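Local coordinates for protein superoxide dismutase [Fe] (Aquifex pyrophilus, PDB 1COJ) that destroys superoxide radicals, converting them to hydrogen peroxide and oxygen with one iron ion bound in each subunit of a homotetramer, at residues 129-134 with 158-163. Residues are numbered along the deposited sequence; the frame is centred on the assembly and turned at random.
Sequences AILGLD and PLIVID. With FE (Fe (III) ion), chain B.
Leu-131 and Ile-160 form the centre of this antiparallel strand pair. They are a hydrogen-bonded pair: Leu-131 N gives a nearly straight bond to Ile-160 O (2.9 Å, 168° at the hydrogen), and Ile-160 N returns one to Leu-131 O. Leu-131 O also accepts from Leu-159 N at 2.8 Å. Two residues of 158-163 thus face one of 129-134, a classic beta bulge, and the register shifts by one before Gly-132 meets Pro-158. Packing is tight here. Leu-159 CB sits 3.4 Å from Leu-131 O, and Gly-132, which has no side chain, brings its CA to 4.2 Å from Pro-158 CA. Beyond the bulge, Ala-129 and Ile-162 exchange two backbone bonds, and Ile-130 CA touches Ile-160 O between the bonded pairs.

The apolar side chains pack normally on both faces. On one, the CD2 branch of Leu-131 meets Ile-160 CD1 at 4.0 Å, the two side chains slanting across each other. Ala-129 and Ile-162 share that face. On the other, Ile-130 CG2 lies anti to the backbone N (CG1 at chi1 -59°), which sets it alongside Pro-158 CB at 4.1 Å. The loose part is the end at Leu-133 and Asp-134, which draws away from 158-163. Every touching residue is buried.

Asp-163 ends the strand pointing away from 129-134. Its OD2 binds the iron(III) ion at 2.0 Å, with His-27, His-81 and His-167; OD1 takes a weak hydrogen bond from the iron-bound water and a hydrogen bond from Tyr-165 N.

In the three-stranded sheet of the C-terminal domain, 128-134 is the middle strand, with 139-145 on its other edge. Helix 111-124 covers Ala-129 and Leu-131, while helix 190-207 packs on Leu-159 and Ile-160.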
# COMPACT_ATOMS: atom_id res chain seq x y z
N ALA A 129 -6.38 -11.51 10.31
CA ALA A 129 -7.79 -11.78 10.07
C ALA A 129 -8.43 -11.44 11.41
O ALA A 129 -8.03 -11.97 12.45
CB ALA A 129 -8.01 -13.24 9.72
N ILE A 130 -9.37 -10.50 11.40
CA ILE A 130 -10.01 -10.05 12.63
C ILE A 130 -11.54 -10.15 12.64
O ILE A 130 -12.19 -9.86 11.64
CB ILE A 130 -9.65 -8.57 12.92
CG1 ILE A 130 -8.13 -8.41 13.06
CG2 ILE A 130 -10.33 -8.08 14.19
CD1 ILE A 130 -7.66 -6.98 13.24
N LEU A 131 -12.09 -10.64 13.75
CA LEU A 131 -13.53 -10.69 13.94
C LEU A 131 -13.75 -9.60 14.98
O LEU A 131 -13.17 -9.66 16.06
CB LEU A 131 -14.02 -12.02 14.51
CG LEU A 131 -15.51 -12.01 14.91
CD1 LEU A 131 -16.39 -11.89 13.67
CD2 LEU A 131 -15.87 -13.26 15.69
N GLY A 132 -14.54 -8.59 14.65
CA GLY A 132 -14.77 -7.53 15.60
C GLY A 132 -16.12 -6.87 15.45
O GLY A 132 -16.91 -7.24 14.58
N LEU A 133 -16.41 -5.92 16.33
CA LEU A 133 -17.66 -5.18 16.29
C LEU A 133 -17.45 -3.83 15.61
O LEU A 133 -16.61 -3.03 16.04
CB LEU A 133 -18.22 -4.96 17.70
CG LEU A 133 -19.57 -4.24 17.78
CD1 LEU A 133 -20.69 -5.18 17.35
CD2 LEU A 133 -19.82 -3.76 19.19
N ASP A 134 -18.18 -3.61 14.53
CA ASP A 134 -18.12 -2.36 13.78
C ASP A 134 -19.02 -1.38 14.53
O ASP A 134 -20.25 -1.52 14.52
CB ASP A 134 -18.62 -2.61 12.36
CG ASP A 134 -18.90 -1.33 11.58
OD1 ASP A 134 -19.77 -1.37 10.69
OD2 ASP A 134 -18.26 -0.29 11.85
N PRO A 158 -11.85 -5.17 18.19
CA PRO A 158 -11.40 -6.55 17.96
C PRO A 158 -11.80 -7.56 19.02
O PRO A 158 -11.62 -7.32 20.21
CB PRO A 158 -9.87 -6.42 17.93
CG PRO A 158 -9.62 -4.95 17.75
CD PRO A 158 -10.72 -4.31 18.54
N LEU A 159 -12.31 -8.71 18.58
CA LEU A 159 -12.71 -9.77 19.50
C LEU A 159 -11.76 -10.93 19.30
O LEU A 159 -11.17 -11.43 20.25
CB LEU A 159 -14.15 -10.22 19.24
CG LEU A 159 -15.25 -9.15 19.32
CD1 LEU A 159 -16.60 -9.80 19.11
CD2 LEU A 159 -15.20 -8.42 20.66
N ILE A 160 -11.61 -11.37 18.05
CA ILE A 160 -10.70 -12.47 17.72
C ILE A 160 -9.70 -11.95 16.69
O ILE A 160 -10.09 -11.39 15.67
CB ILE A 160 -11.45 -13.70 17.13
CG1 ILE A 160 -12.40 -14.29 18.18
CG2 ILE A 160 -10.45 -14.75 16.64
CD1 ILE A 160 -13.20 -15.49 17.68
N VAL A 161 -8.41 -12.15 16.97
CA VAL A 161 -7.34 -11.68 16.09
C VAL A 161 -6.39 -12.82 15.71
O VAL A 161 -5.79 -13.45 16.58
CB VAL A 161 -6.53 -10.55 16.78
CG1 VAL A 161 -5.42 -10.07 15.87
CG2 VAL A 161 -7.44 -9.39 17.14
N ILE A 162 -6.27 -13.08 14.41
CA ILE A 162 -5.39 -14.14 13.93
C ILE A 162 -4.24 -13.54 13.12
O ILE A 162 -4.46 -12.82 12.15
CB ILE A 162 -6.13 -15.15 13.01
CG1 ILE A 162 -7.42 -15.64 13.68
CG2 ILE A 162 -5.22 -16.34 12.70
CD1 ILE A 162 -8.22 -16.63 12.83
N ASP A 163 -3.02 -13.83 13.56
CA ASP A 163 -1.82 -13.35 12.89
C ASP A 163 -1.53 -14.27 11.70
O ASP A 163 -1.39 -15.48 11.88
CB ASP A 163 -0.63 -13.39 13.85
CG ASP A 163 0.59 -12.67 13.32
OD1 ASP A 163 0.56 -12.18 12.18
OD2 ASP A 163 1.58 -12.56 14.06
FE FE B . 3.24 -11.55 14.28
O HOH W 1 2.57 -10.26 12.90